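Local coordinates for metal cation efflux system protein CzcD (Cupriavidus metallidurans, PDB 6VD9) that binds and transports zinc, mediates low-level metal resistance, probably by efflux into the periplasm, and cobalt, zinc and cadmium resistance by regulating the Czc system, at residues S20-H25 against H39-T44; E51-L56 against V69-E74; A34-H39 against F64-V69; V3-V8 against L24-L29. All blocks are in the same frame, centred on the assembly; numbering follows the deposited sequence. Where two conformers were deposited one is given.

Contact 1: residues S20-H25 against H39-T44; sequences SFHDLH and HVVNDT. With NI (nickel (II) ion), chain E.
Residues 20-25 and 39-42 pair as antiparallel strands, Ser20 opposite Val41 and His22 opposite His39, their axes approaching to 4.6 Å at 159°. His22 and His39 bond each other twice through the backbone, His22 N to His39 O at 2.9 Å and His39 N to His22 O at 3.0 Å. Val41 N gives a further bond to Ser20 O, while the return bond from Ser20 N is weak.

This hairpin of the C-terminal domain illustrates how strand pairing builds a metal site. His22 CG stands between the backbone N and the carbonyl carbon (chi1 54°), and the ring that follows lies with one face against His39 CB, a CH-pi contact of 3.7 Å to the ring centroid. The two imidazole planes meet obliquely, at 44°. His22 NE2 binds the nickel ion at 2.3 Å; His39 ND1 lies a long 2.7 Å from the metal and close to Glu74 OE2, itself a nickel ligand. A second shell appears at Asp23, whose OD2 accepts a 2.6 Å bond from nickel-bound water 1.

On the other sheet face Phe21 CB lies near Val40 CG2, and the Phe21 ring runs on to helix 5-13. Strand 68-74 flanks the hairpin by bonding the Val40 backbone, and Thr70 of the second subunit bonds His39 NE2.

Contact 2: residues E51-L56 against V69-E74; sequences EVLPEL and VTIQFE. With NI (nickel (II) ion), chain E.
Leu53 and Ile71 have the nearest CA atoms, 7.5 Å apart, as the first turn of helix 53-64 and the Val52 before it lie over one face of strand 68-74. No hydrogen bond spans the two segments; the helix start backs the strand purely through apolar side chains. The Phe73 ring is the centrepiece, its CG anti to the carbonyl carbon (chi1 -61°). Leu53 CB sits in the plane of the ring at its edge, 3.8 Å from Phe73 CE2, whereas Val52 CG1 comes in obliquely, 3.8 Å from Phe73 CE1. One ring face receives Ile71 CG2, 3.7 Å above the plane and offset toward the rim. Ile71 CD1, in turn, rests 3.8 Å from Leu56 CB and 4.0 Å from Leu53 CD1.

The opposite strand face is polar. Glu74 OE2 coordinates nickel at 2.0 Å. Metal-bound water 3 donates a hydrogen bond to Glu74 OE1, so each carboxylate oxygen has a partner at the metal site.

Strand 34-42 runs alongside, with Val38 touching Ile71 and Val40 touching Phe73, while Leu60, further along the helix, also packs on Ile71. Phe73 of the second subunit reaches Leu53, and Ile71 N bonds Gln72 OE1 of that subunit.

Contact 3: residues A34-H39 against F64-V69; sequences ASLTVH and FDITHV
His68 packs against Ala34 and Ser35 where the chain leading into strand 68-74 runs parallel to strand 34-42. Its CB lies 3.6 Å from Ala34 O and 4.1 Å from Ser35 CA. CG, anti to the carbonyl carbon (chi1 -75°), is already 4.2 Å from Ala34 O, and the end of the side chain leads away from the strand. In the ring, ND1 has water 4 near its plane, a weak 3.4 Å bond. The same water donates to Ala34 O and accepts from Thr67 N, so it bridges the two segments.

The backbone adds one direct bond, Leu36 N to His68 O at 2.9 Å. On the other face Ile66 spans two residues, CG1 touching Ala34 CB and CG2 lying 3.9 Å from Leu36 CB.

With helix 53-64 in the connection, these parallel neighbours close a beta-alpha-beta crossover. Its chemistry is divided, with apolar contacts on the Leu36 face and a water-mediated joint beside exposed His68.

Contact 4: residues V3-V8 against L24-L29; sequences VDLAEV and LHIWAL
No aromatic ring takes part where Leu5 and Val8 meet Leu24 and Ile26; the flat groups here, His25 and Trp27, point away from the helix. The backbone C of His25 lies in the plane of the Trp27 indole at its edge, and that ring meets Trp27 of the second subunit with the planes at about 30°. The contact itself belongs to the alpha-beta-beta-alpha-beta fold of the cation diffusion facilitator C-terminal domain, in which helix 5-13 packs on the sheet beside helix 53-64.

Aliphatic ends do all the touching. Leu5 and Leu24 slide past each other in opposite directions, with Leu5 CD1 3.6 Å from Leu24 CD2. The CB of Leu5 does not point at the strand, but its CG stands anti to the backbone N (chi1 177°) and the end of the side chain comes nearer. Val8 and Ile26 instead meet tip to tip, Ile26 CD1 lying 3.9 Å from Val8 CG1 and 4.2 Å from Val8 CG2. That same methyl is also 4.2 Å from Val3 CG2, so Val3, ahead of the helix, shares in the packing. Phe64, at the end of helix 53-64, touches Val8, while Leu36 and Val38 of the adjoining strand meet Leu24.

Asp4 is the N-cap of the helix: its OD1 accepts a weak bond from Ala6 N at 3.2 Å.

How the contacts relate
Contacts 1 and 2, with centres about 9 Å apart, build the nickel site together: the hairpin brings two histidines, the third strand brings the glutamate, and three waters complete the metal's surroundings. Strand 34-42, the middle strand within the chain, is shared by contacts 1 and 3, which have His39 in common. Contact 3 continues the sheet away from the metal, its Leu36 side chain about 13 Å from nickel. Contact 4 lies about 7 Å from contact 3, centre to centre, and the two are joined by Ser35 N to Trp27 O, 2.8 Å, probably a hydrogen bond. Contacts 2 and 4 do not touch, their nearest atoms being about 7 Å apart.

Contact 1: residues S20-H25 against H39-T44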
loop_
_atom_site.group_PDB
_atom_site.type_symbol
_atom_site.label_atom_id
_atom_site.label_comp_id
_atom_site.label_asym_id
_atom_site.label_seq_id
_atom_site.Cartn_x
_atom_site.Cartn_y
_atom_site.Cartn_z
ATOM N N SER A 20 -5.820 10.096 9.231
ATOM C CA SER A 20 -6.920 10.176 8.249
ATOM C C SER A 20 -6.684 9.115 7.169
ATOM O O SER A 20 -5.602 8.538 7.133
ATOM C CB SER A 20 -7.026 11.559 7.664
ATOM O OG SER A 20 -5.885 11.886 6.878
ATOM N N PHE A 21 -7.611 8.934 6.267
ATOM C CA PHE A 21 -7.393 8.037 5.114
ATOM C C PHE A 21 -8.158 8.570 3.924
ATOM O O PHE A 21 -9.101 9.342 4.100
ATOM C CB PHE A 21 -7.804 6.618 5.504
ATOM C CG PHE A 21 -9.294 6.418 5.557
ATOM C CD1 PHE A 21 -9.953 5.943 4.466
ATOM C CD2 PHE A 21 -10.005 6.584 6.742
ATOM C CE1 PHE A 21 -11.335 5.814 4.494
ATOM C CE2 PHE A 21 -11.376 6.390 6.780
ATOM C CZ PHE A 21 -12.022 5.979 5.669
ATOM N N HIS A 22 -7.819 8.117 2.737
ATOM C CA HIS A 22 -8.611 8.451 1.528
ATOM C C HIS A 22 -8.419 7.304 0.561
ATOM O O HIS A 22 -7.539 6.431 0.828
ATOM C CB HIS A 22 -8.171 9.802 0.960
ATOM C CG HIS A 22 -6.713 9.893 0.691
ATOM N ND1 HIS A 22 -5.784 10.281 1.679
ATOM C CD2 HIS A 22 -6.004 9.696 -0.436
ATOM C CE1 HIS A 22 -4.579 10.279 1.145
ATOM N NE2 HIS A 22 -4.684 9.936 -0.129
ATOM N N ASP A 23 -9.154 7.352 -0.543
ATOM C CA ASP A 23 -9.035 6.382 -1.670
ATOM C C ASP A 23 -9.154 4.943 -1.119
ATOM O O ASP A 23 -8.350 4.071 -1.543
ATOM C CB ASP A 23 -7.715 6.554 -2.437
ATOM C CG ASP A 23 -7.453 7.923 -3.067
ATOM O OD1 ASP A 23 -8.272 8.796 -2.912
ATOM O OD2 ASP A 23 -6.376 8.097 -3.672
ATOM N N LEU A 24 -10.096 4.697 -0.204
ATOM C CA LEU A 24 -10.425 3.335 0.268
ATOM C C LEU A 24 -11.211 2.666 -0.848
ATOM O O LEU A 24 -12.264 3.241 -1.259
ATOM C CB LEU A 24 -11.236 3.379 1.570
ATOM C CG LEU A 24 -11.755 2.055 2.096
ATOM C CD1 LEU A 24 -10.586 1.092 2.440
ATOM C CD2 LEU A 24 -12.571 2.290 3.355
ATOM N N HIS A 25 -10.727 1.550 -1.337
ATOM C CA HIS A 25 -11.454 0.706 -2.322
ATOM C C HIS A 25 -11.547 -0.727 -1.818
ATOM O O HIS A 25 -10.545 -1.295 -1.356
ATOM C CB HIS A 25 -10.819 0.768 -3.709
ATOM C CG HIS A 25 -10.633 2.145 -4.238
ATOM N ND1 HIS A 25 -11.641 2.841 -4.888
ATOM C CD2 HIS A 25 -9.534 2.928 -4.304
ATOM C CE1 HIS A 25 -11.177 4.012 -5.273
ATOM N NE2 HIS A 25 -9.890 4.076 -4.957
ATOM N N HIS A 39 -5.168 4.594 1.163
ATOM C CA HIS A 39 -4.080 5.552 1.482
ATOM C C HIS A 39 -4.270 6.112 2.900
ATOM O O HIS A 39 -5.277 6.780 3.158
ATOM C CB HIS A 39 -3.956 6.638 0.422
ATOM C CG HIS A 39 -3.566 6.119 -0.919
ATOM N ND1 HIS A 39 -2.659 6.780 -1.716
ATOM C CD2 HIS A 39 -3.989 5.055 -1.640
ATOM C CE1 HIS A 39 -2.531 6.130 -2.859
ATOM N NE2 HIS A 39 -3.317 5.072 -2.832
ATOM N N VAL A 40 -3.314 5.876 3.783
ATOM C CA VAL A 40 -3.429 6.289 5.211
ATOM C C VAL A 40 -2.458 7.435 5.475
ATOM O O VAL A 40 -1.245 7.327 5.115
ATOM C CB VAL A 40 -3.190 5.112 6.162
ATOM C CG1 VAL A 40 -3.066 5.568 7.598
ATOM C CG2 VAL A 40 -4.295 4.072 5.999
ATOM N N VAL A 41 -2.947 8.495 6.116
ATOM C CA VAL A 41 -2.036 9.558 6.620
ATOM C C VAL A 41 -1.735 9.177 8.069
ATOM O O VAL A 41 -2.679 9.120 8.877
ATOM C CB VAL A 41 -2.662 10.949 6.465
ATOM C CG1 VAL A 41 -1.748 12.022 7.051
ATOM C CG2 VAL A 41 -3.010 11.241 5.006
ATOM N N ASN A 42 -0.482 8.846 8.386
ATOM C CA ASN A 42 -0.118 8.407 9.760
ATOM C C ASN A 42 0.252 9.665 10.543
ATOM O O ASN A 42 0.591 10.673 9.890
ATOM C CB ASN A 42 0.998 7.371 9.763
ATOM C CG ASN A 42 2.248 7.867 9.069
ATOM O OD1 ASN A 42 3.190 8.315 9.748
ATOM N ND2 ASN A 42 2.298 7.750 7.757
ATOM N N ASP A 43 0.206 9.581 11.859
ATOM C CA ASP A 43 0.764 10.632 12.760
ATOM C C ASP A 43 2.287 10.731 12.565
ATOM O O ASP A 43 2.952 9.676 12.388
ATOM C CB ASP A 43 0.493 10.370 14.238
ATOM C CG ASP A 43 0.777 11.613 15.087
ATOM O OD1 ASP A 43 0.073 12.609 14.856
ATOM O OD2 ASP A 43 1.733 11.607 15.960
ATOM N N THR A 44 2.836 11.947 12.663
ATOM C CA THR A 44 4.303 12.194 12.623
ATOM C C THR A 44 5.081 11.394 13.692
ATOM O O THR A 44 6.326 11.240 13.507
ATOM C CB THR A 44 4.630 13.687 12.762
ATOM O OG1 THR A 44 4.046 14.114 13.991
ATOM C CG2 THR A 44 4.172 14.506 11.589
HETATM NI NI NI E . -2.846 9.411 -1.448
HETATM O O HOH W 1 -4.301 9.582 -3.467
HETATM O O HOH W 2 -1.291 9.457 -2.529
HETATM O O HOH W 3 -2.456 11.633 -1.356
#

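Contact 2: residues E51-L56 against V69-E74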
loop_
_atom_site.group_PDB
_atom_site.type_symbol
_atom_site.label_atom_id
_atom_site.label_comp_id
_atom_site.label_asym_id
_atom_site.label_seq_id
_atom_site.Cartn_x
_atom_site.Cartn_y
_atom_site.Cartn_z
ATOM N N GLU A 51 4.547 0.254 13.214
ATOM C CA GLU A 51 3.702 0.684 14.356
ATOM C C GLU A 51 2.204 0.787 14.031
ATOM O O GLU A 51 1.413 1.026 14.992
ATOM C CB GLU A 51 4.258 2.001 14.881
ATOM C CG GLU A 51 5.704 1.901 15.363
ATOM C CD GLU A 51 6.190 3.081 16.191
ATOM O OE1 GLU A 51 6.541 4.093 15.609
ATOM O OE2 GLU A 51 6.245 2.958 17.470
ATOM N N VAL A 52 1.825 0.695 12.746
ATOM C CA VAL A 52 0.430 0.810 12.268
ATOM C C VAL A 52 0.122 -0.363 11.329
ATOM O O VAL A 52 -0.962 -0.931 11.465
ATOM C CB VAL A 52 0.195 2.169 11.596
ATOM C CG1 VAL A 52 -1.248 2.290 11.183
ATOM C CG2 VAL A 52 0.539 3.321 12.546
ATOM N N LEU A 53 0.996 -0.674 10.359
ATOM C CA LEU A 53 0.645 -1.694 9.316
ATOM C C LEU A 53 0.240 -3.030 9.947
ATOM O O LEU A 53 -0.747 -3.634 9.541
ATOM C CB LEU A 53 1.797 -1.833 8.330
ATOM C CG LEU A 53 1.591 -2.830 7.188
ATOM C CD1 LEU A 53 0.338 -2.491 6.394
ATOM C CD2 LEU A 53 2.767 -2.811 6.272
ATOM N N PRO A 54 0.984 -3.572 10.932
ATOM C CA PRO A 54 0.628 -4.874 11.490
ATOM C C PRO A 54 -0.744 -4.846 12.170
ATOM O O PRO A 54 -1.497 -5.808 12.014
ATOM C CB PRO A 54 1.746 -5.175 12.510
ATOM C CG PRO A 54 2.867 -4.248 12.140
ATOM C CD PRO A 54 2.219 -3.029 11.502
ATOM N N GLU A 55 -1.073 -3.732 12.846
ATOM C CA GLU A 55 -2.386 -3.550 13.519
ATOM C C GLU A 55 -3.507 -3.459 12.484
ATOM O O GLU A 55 -4.556 -4.070 12.697
ATOM C CB GLU A 55 -2.380 -2.316 14.418
ATOM C CG GLU A 55 -1.424 -2.469 15.585
ATOM C CD GLU A 55 0.072 -2.250 15.398
ATOM O OE1 GLU A 55 0.559 -2.008 14.250
ATOM O OE2 GLU A 55 0.792 -2.347 16.451
ATOM N N LEU A 56 -3.320 -2.706 11.390
ATOM C CA LEU A 56 -4.357 -2.650 10.330
ATOM C C LEU A 56 -4.531 -4.039 9.693
ATOM O O LEU A 56 -5.666 -4.399 9.449
ATOM C CB LEU A 56 -3.994 -1.604 9.282
ATOM C CG LEU A 56 -4.080 -0.146 9.740
ATOM C CD1 LEU A 56 -3.528 0.774 8.662
ATOM C CD2 LEU A 56 -5.516 0.244 10.022
ATOM N N VAL A 69 -4.687 -7.138 1.006
ATOM C CA VAL A 69 -4.596 -5.708 1.422
ATOM C C VAL A 69 -3.363 -5.029 0.821
ATOM O O VAL A 69 -2.275 -5.620 0.789
ATOM C CB VAL A 69 -4.603 -5.655 2.957
ATOM C CG1 VAL A 69 -4.179 -4.320 3.521
ATOM C CG2 VAL A 69 -5.958 -6.058 3.506
ATOM N N THR A 70 -3.521 -3.765 0.431
ATOM C CA THR A 70 -2.379 -2.894 0.054
ATOM C C THR A 70 -2.656 -1.545 0.692
ATOM O O THR A 70 -3.669 -0.904 0.341
ATOM C CB THR A 70 -2.162 -2.780 -1.461
ATOM O OG1 THR A 70 -2.151 -4.108 -1.997
ATOM C CG2 THR A 70 -0.854 -2.101 -1.805
ATOM N N ILE A 71 -1.837 -1.193 1.650
ATOM C CA ILE A 71 -1.999 0.026 2.476
ATOM C C ILE A 71 -0.782 0.908 2.211
ATOM O O ILE A 71 0.358 0.452 2.483
ATOM C CB ILE A 71 -2.168 -0.306 3.960
ATOM C CG1 ILE A 71 -3.430 -1.136 4.170
ATOM C CG2 ILE A 71 -2.135 0.987 4.785
ATOM C CD1 ILE A 71 -3.515 -1.839 5.520
ATOM N N GLN A 72 -1.004 2.109 1.685
ATOM C CA GLN A 72 0.078 3.102 1.492
ATOM C C GLN A 72 -0.016 4.162 2.584
ATOM O O GLN A 72 -1.107 4.567 2.899
ATOM C CB GLN A 72 -0.029 3.718 0.102
ATOM C CG GLN A 72 0.961 4.825 -0.202
ATOM C CD GLN A 72 0.812 5.265 -1.650
ATOM O OE1 GLN A 72 0.849 4.456 -2.565
ATOM N NE2 GLN A 72 0.632 6.553 -1.910
ATOM N N PHE A 73 1.116 4.544 3.155
ATOM C CA PHE A 73 1.175 5.631 4.161
ATOM C C PHE A 73 1.790 6.901 3.571
ATOM O O PHE A 73 2.837 6.808 2.872
ATOM C CB PHE A 73 1.961 5.149 5.361
ATOM C CG PHE A 73 1.371 3.961 6.057
ATOM C CD1 PHE A 73 0.243 4.105 6.851
ATOM C CD2 PHE A 73 1.993 2.714 6.000
ATOM C CE1 PHE A 73 -0.226 3.028 7.582
ATOM C CE2 PHE A 73 1.478 1.627 6.682
ATOM C CZ PHE A 73 0.344 1.783 7.453
ATOM N N GLU A 74 1.194 8.046 3.925
ATOM C CA GLU A 74 1.660 9.419 3.574
ATOM C C GLU A 74 1.689 10.263 4.858
ATOM O O GLU A 74 1.034 9.884 5.839
ATOM C CB GLU A 74 0.719 10.071 2.561
ATOM C CG GLU A 74 0.374 9.197 1.377
ATOM C CD GLU A 74 -0.877 9.660 0.645
ATOM O OE1 GLU A 74 -1.412 10.739 1.008
ATOM O OE2 GLU A 74 -1.346 8.922 -0.257
HETATM NI NI NI E . -2.846 9.411 -1.448
HETATM O O HOH W 3 -2.456 11.633 -1.356
HETATM O O HOH W 1 -4.301 9.582 -3.467
HETATM O O HOH W 2 -1.291 9.457 -2.529
#

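Contact 3: residues A34-H39 against F64-V69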
loop_
_atom_site.group_PDB
_atom_site.type_symbol
_atom_site.label_atom_id
_atom_site.label_comp_id
_atom_site.label_asym_id
_atom_site.label_seq_id
_atom_site.Cartn_x
_atom_site.Cartn_y
_atom_site.Cartn_z
ATOM N N ALA A 34 -12.540 -10.671 -0.662
ATOM C CA ALA A 34 -12.425 -9.196 -0.593
ATOM C C ALA A 34 -10.980 -8.770 -0.886
ATOM O O ALA A 34 -10.039 -9.457 -0.442
ATOM C CB ALA A 34 -12.867 -8.730 0.765
ATOM N N SER A 35 -10.813 -7.721 -1.693
ATOM C CA SER A 35 -9.525 -7.020 -1.903
ATOM C C SER A 35 -9.710 -5.587 -1.400
ATOM O O SER A 35 -10.779 -5.034 -1.609
ATOM C CB SER A 35 -9.115 -7.075 -3.340
ATOM O OG SER A 35 -7.858 -6.473 -3.557
ATOM N N LEU A 36 -8.691 -5.004 -0.771
ATOM C CA LEU A 36 -8.815 -3.640 -0.196
ATOM C C LEU A 36 -7.563 -2.869 -0.570
ATOM O O LEU A 36 -6.471 -3.422 -0.414
ATOM C CB LEU A 36 -8.954 -3.724 1.321
ATOM C CG LEU A 36 -9.054 -2.390 2.069
ATOM C CD1 LEU A 36 -9.843 -2.526 3.361
ATOM C CD2 LEU A 36 -7.678 -1.837 2.385
ATOM N N THR A 37 -7.725 -1.617 -0.989
ATOM C CA THR A 37 -6.565 -0.694 -1.044
ATOM C C THR A 37 -6.988 0.543 -0.271
ATOM O O THR A 37 -8.189 0.887 -0.310
ATOM C CB THR A 37 -6.101 -0.378 -2.469
ATOM O OG1 THR A 37 -7.169 0.290 -3.122
ATOM C CG2 THR A 37 -5.765 -1.625 -3.266
ATOM N N VAL A 38 -6.014 1.212 0.320
ATOM C CA VAL A 38 -6.303 2.463 1.050
ATOM C C VAL A 38 -5.021 3.270 1.178
ATOM O O VAL A 38 -3.936 2.682 1.190
ATOM C CB VAL A 38 -7.006 2.193 2.394
ATOM C CG1 VAL A 38 -6.119 1.484 3.406
ATOM C CG2 VAL A 38 -7.610 3.468 2.963
ATOM N N HIS A 39 -5.168 4.594 1.163
ATOM C CA HIS A 39 -4.080 5.552 1.482
ATOM C C HIS A 39 -4.270 6.112 2.900
ATOM O O HIS A 39 -5.277 6.780 3.158
ATOM C CB HIS A 39 -3.956 6.638 0.422
ATOM C CG HIS A 39 -3.566 6.119 -0.919
ATOM N ND1 HIS A 39 -2.659 6.780 -1.716
ATOM C CD2 HIS A 39 -3.989 5.055 -1.640
ATOM C CE1 HIS A 39 -2.531 6.130 -2.859
ATOM N NE2 HIS A 39 -3.317 5.072 -2.832
ATOM N N PHE A 64 -13.169 -8.253 9.464
ATOM C CA PHE A 64 -13.833 -8.164 8.139
ATOM C C PHE A 64 -13.474 -9.343 7.237
ATOM O O PHE A 64 -14.014 -9.366 6.140
ATOM C CB PHE A 64 -13.524 -6.815 7.466
ATOM C CG PHE A 64 -13.886 -5.655 8.345
ATOM C CD1 PHE A 64 -15.225 -5.355 8.573
ATOM C CD2 PHE A 64 -12.917 -4.911 9.000
ATOM C CE1 PHE A 64 -15.572 -4.321 9.420
ATOM C CE2 PHE A 64 -13.274 -3.873 9.849
ATOM C CZ PHE A 64 -14.604 -3.579 10.056
ATOM N N ASP A 65 -12.559 -10.243 7.640
ATOM C CA ASP A 65 -12.134 -11.387 6.802
ATOM C C ASP A 65 -11.512 -10.865 5.509
ATOM O O ASP A 65 -11.679 -11.524 4.428
ATOM C CB ASP A 65 -13.292 -12.376 6.609
ATOM C CG ASP A 65 -13.810 -12.927 7.935
ATOM O OD1 ASP A 65 -13.007 -13.536 8.700
ATOM O OD2 ASP A 65 -15.012 -12.718 8.223
ATOM N N ILE A 66 -10.777 -9.751 5.605
ATOM C CA ILE A 66 -10.073 -9.156 4.430
ATOM C C ILE A 66 -8.585 -9.443 4.591
ATOM O O ILE A 66 -7.971 -8.947 5.565
ATOM C CB ILE A 66 -10.368 -7.653 4.288
ATOM C CG1 ILE A 66 -11.870 -7.398 4.178
ATOM C CG2 ILE A 66 -9.603 -7.078 3.102
ATOM C CD1 ILE A 66 -12.260 -5.933 4.030
ATOM N N THR A 67 -8.025 -10.253 3.707
ATOM C CA THR A 67 -6.608 -10.684 3.809
ATOM C C THR A 67 -5.823 -10.319 2.543
ATOM O O THR A 67 -4.629 -10.686 2.497
ATOM C CB THR A 67 -6.496 -12.183 4.104
ATOM O OG1 THR A 67 -7.035 -12.879 2.986
ATOM C CG2 THR A 67 -7.222 -12.603 5.360
ATOM N N HIS A 68 -6.458 -9.693 1.541
ATOM C CA HIS A 68 -5.785 -9.195 0.314
ATOM C C HIS A 68 -5.759 -7.674 0.445
ATOM O O HIS A 68 -6.781 -7.065 0.121
ATOM C CB HIS A 68 -6.514 -9.644 -0.956
ATOM C CG HIS A 68 -6.301 -11.079 -1.296
ATOM N ND1 HIS A 68 -7.017 -12.100 -0.680
ATOM C CD2 HIS A 68 -5.452 -11.668 -2.162
ATOM C CE1 HIS A 68 -6.604 -13.266 -1.145
ATOM N NE2 HIS A 68 -5.639 -13.033 -2.064
ATOM N N VAL A 69 -4.687 -7.138 1.006
ATOM C CA VAL A 69 -4.596 -5.708 1.422
ATOM C C VAL A 69 -3.363 -5.029 0.821
ATOM O O VAL A 69 -2.275 -5.620 0.789
ATOM C CB VAL A 69 -4.603 -5.655 2.957
ATOM C CG1 VAL A 69 -4.179 -4.320 3.521
ATOM C CG2 VAL A 69 -5.958 -6.058 3.506
HETATM O O HOH W 4 -9.530 -11.086 1.335
#

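Contact 4: residues V3-V8 against L24-L29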
loop_
_atom_site.group_PDB
_atom_site.type_symbol
_atom_site.label_atom_id
_atom_site.label_comp_id
_atom_site.label_asym_id
_atom_site.label_seq_id
_atom_site.Cartn_x
_atom_site.Cartn_y
_atom_site.Cartn_z
ATOM N N VAL A 3 -19.272 -7.122 3.914
ATOM C CA VAL A 3 -18.372 -6.072 4.490
ATOM C C VAL A 3 -19.158 -4.766 4.686
ATOM O O VAL A 3 -19.539 -4.146 3.689
ATOM C CB VAL A 3 -17.136 -5.822 3.596
ATOM C CG1 VAL A 3 -17.507 -5.457 2.164
ATOM C CG2 VAL A 3 -16.239 -4.750 4.195
ATOM N N ASP A 4 -19.333 -4.338 5.934
ATOM C CA ASP A 4 -19.946 -3.034 6.298
ATOM C C ASP A 4 -18.874 -1.933 6.168
ATOM O O ASP A 4 -18.056 -1.810 7.086
ATOM C CB ASP A 4 -20.552 -3.080 7.708
ATOM C CG ASP A 4 -21.347 -1.840 8.092
ATOM O OD1 ASP A 4 -21.214 -0.804 7.398
ATOM O OD2 ASP A 4 -22.100 -1.916 9.090
ATOM N N LEU A 5 -18.956 -1.118 5.118
ATOM C CA LEU A 5 -17.943 -0.081 4.769
ATOM C C LEU A 5 -17.818 0.920 5.929
ATOM O O LEU A 5 -16.709 1.361 6.168
ATOM C CB LEU A 5 -18.340 0.597 3.454
ATOM C CG LEU A 5 -17.464 1.752 2.954
ATOM C CD1 LEU A 5 -15.996 1.326 2.849
ATOM C CD2 LEU A 5 -17.976 2.265 1.605
ATOM N N ALA A 6 -18.896 1.250 6.643
ATOM C CA ALA A 6 -18.846 2.196 7.794
ATOM C C ALA A 6 -17.961 1.674 8.918
ATOM O O ALA A 6 -17.249 2.469 9.483
ATOM C CB ALA A 6 -20.222 2.514 8.318
ATOM N N GLU A 7 -18.084 0.389 9.276
ATOM C CA GLU A 7 -17.302 -0.215 10.355
ATOM C C GLU A 7 -15.858 -0.200 9.877
ATOM O O GLU A 7 -15.033 0.010 10.717
ATOM C CB GLU A 7 -17.741 -1.643 10.688
ATOM C CG GLU A 7 -18.822 -1.754 11.750
ATOM C CD GLU A 7 -18.616 -0.906 12.982
ATOM O OE1 GLU A 7 -17.602 -1.108 13.666
ATOM O OE2 GLU A 7 -19.465 -0.034 13.228
ATOM N N VAL A 8 -15.601 -0.492 8.598
ATOM C CA VAL A 8 -14.199 -0.544 8.078
ATOM C C VAL A 8 -13.591 0.849 8.290
ATOM O O VAL A 8 -12.545 0.941 8.911
ATOM C CB VAL A 8 -14.109 -1.018 6.614
ATOM C CG1 VAL A 8 -12.680 -0.948 6.098
ATOM C CG2 VAL A 8 -14.692 -2.423 6.440
ATOM N N LEU A 24 -10.096 4.697 -0.204
ATOM C CA LEU A 24 -10.425 3.335 0.268
ATOM C C LEU A 24 -11.211 2.666 -0.848
ATOM O O LEU A 24 -12.264 3.241 -1.259
ATOM C CB LEU A 24 -11.236 3.379 1.570
ATOM C CG LEU A 24 -11.755 2.055 2.096
ATOM C CD1 LEU A 24 -10.586 1.092 2.440
ATOM C CD2 LEU A 24 -12.571 2.290 3.355
ATOM N N HIS A 25 -10.727 1.550 -1.337
ATOM C CA HIS A 25 -11.454 0.706 -2.322
ATOM C C HIS A 25 -11.547 -0.727 -1.818
ATOM O O HIS A 25 -10.545 -1.295 -1.356
ATOM C CB HIS A 25 -10.819 0.768 -3.709
ATOM C CG HIS A 25 -10.633 2.145 -4.238
ATOM N ND1 HIS A 25 -11.641 2.841 -4.888
ATOM C CD2 HIS A 25 -9.534 2.928 -4.304
ATOM C CE1 HIS A 25 -11.177 4.012 -5.273
ATOM N NE2 HIS A 25 -9.890 4.076 -4.957
ATOM N N ILE A 26 -12.746 -1.293 -1.885
ATOM C CA ILE A 26 -12.983 -2.672 -1.387
ATOM C C ILE A 26 -13.874 -3.321 -2.444
ATOM O O ILE A 26 -14.943 -2.753 -2.784
ATOM C CB ILE A 26 -13.591 -2.735 0.033
ATOM C CG1 ILE A 26 -12.832 -1.947 1.100
ATOM C CG2 ILE A 26 -13.717 -4.189 0.468
ATOM C CD1 ILE A 26 -13.489 -2.038 2.470
ATOM N N TRP A 27 -13.348 -4.356 -3.069
ATOM C CA TRP A 27 -14.012 -5.010 -4.215
ATOM C C TRP A 27 -13.787 -6.514 -4.114
ATOM O O TRP A 27 -12.890 -6.920 -3.371
ATOM C CB TRP A 27 -13.496 -4.429 -5.523
ATOM C CG TRP A 27 -12.135 -4.849 -5.978
ATOM C CD1 TRP A 27 -11.857 -5.745 -6.972
ATOM C CD2 TRP A 27 -10.861 -4.326 -5.545
ATOM N NE1 TRP A 27 -10.505 -5.836 -7.178
ATOM C CE2 TRP A 27 -9.866 -4.978 -6.315
ATOM C CE3 TRP A 27 -10.457 -3.386 -4.583
ATOM C CZ2 TRP A 27 -8.505 -4.717 -6.158
ATOM C CZ3 TRP A 27 -9.111 -3.120 -4.432
ATOM C CH2 TRP A 27 -8.150 -3.775 -5.213
ATOM N N ALA A 28 -14.570 -7.295 -4.865
ATOM C CA ALA A 28 -14.486 -8.773 -4.891
ATOM C C ALA A 28 -13.525 -9.200 -6.003
ATOM O O ALA A 28 -13.653 -8.706 -7.122
ATOM C CB ALA A 28 -15.866 -9.368 -5.088
ATOM N N LEU A 29 -12.565 -10.060 -5.683
ATOM C CA LEU A 29 -11.717 -10.752 -6.678
ATOM C C LEU A 29 -12.555 -11.833 -7.365
ATOM O O LEU A 29 -13.636 -12.179 -6.828
ATOM C CB LEU A 29 -10.513 -11.365 -5.970
ATOM C CG LEU A 29 -9.595 -10.368 -5.263
ATOM C CD1 LEU A 29 -8.559 -11.100 -4.431
ATOM C CD2 LEU A 29 -8.928 -9.440 -6.263
#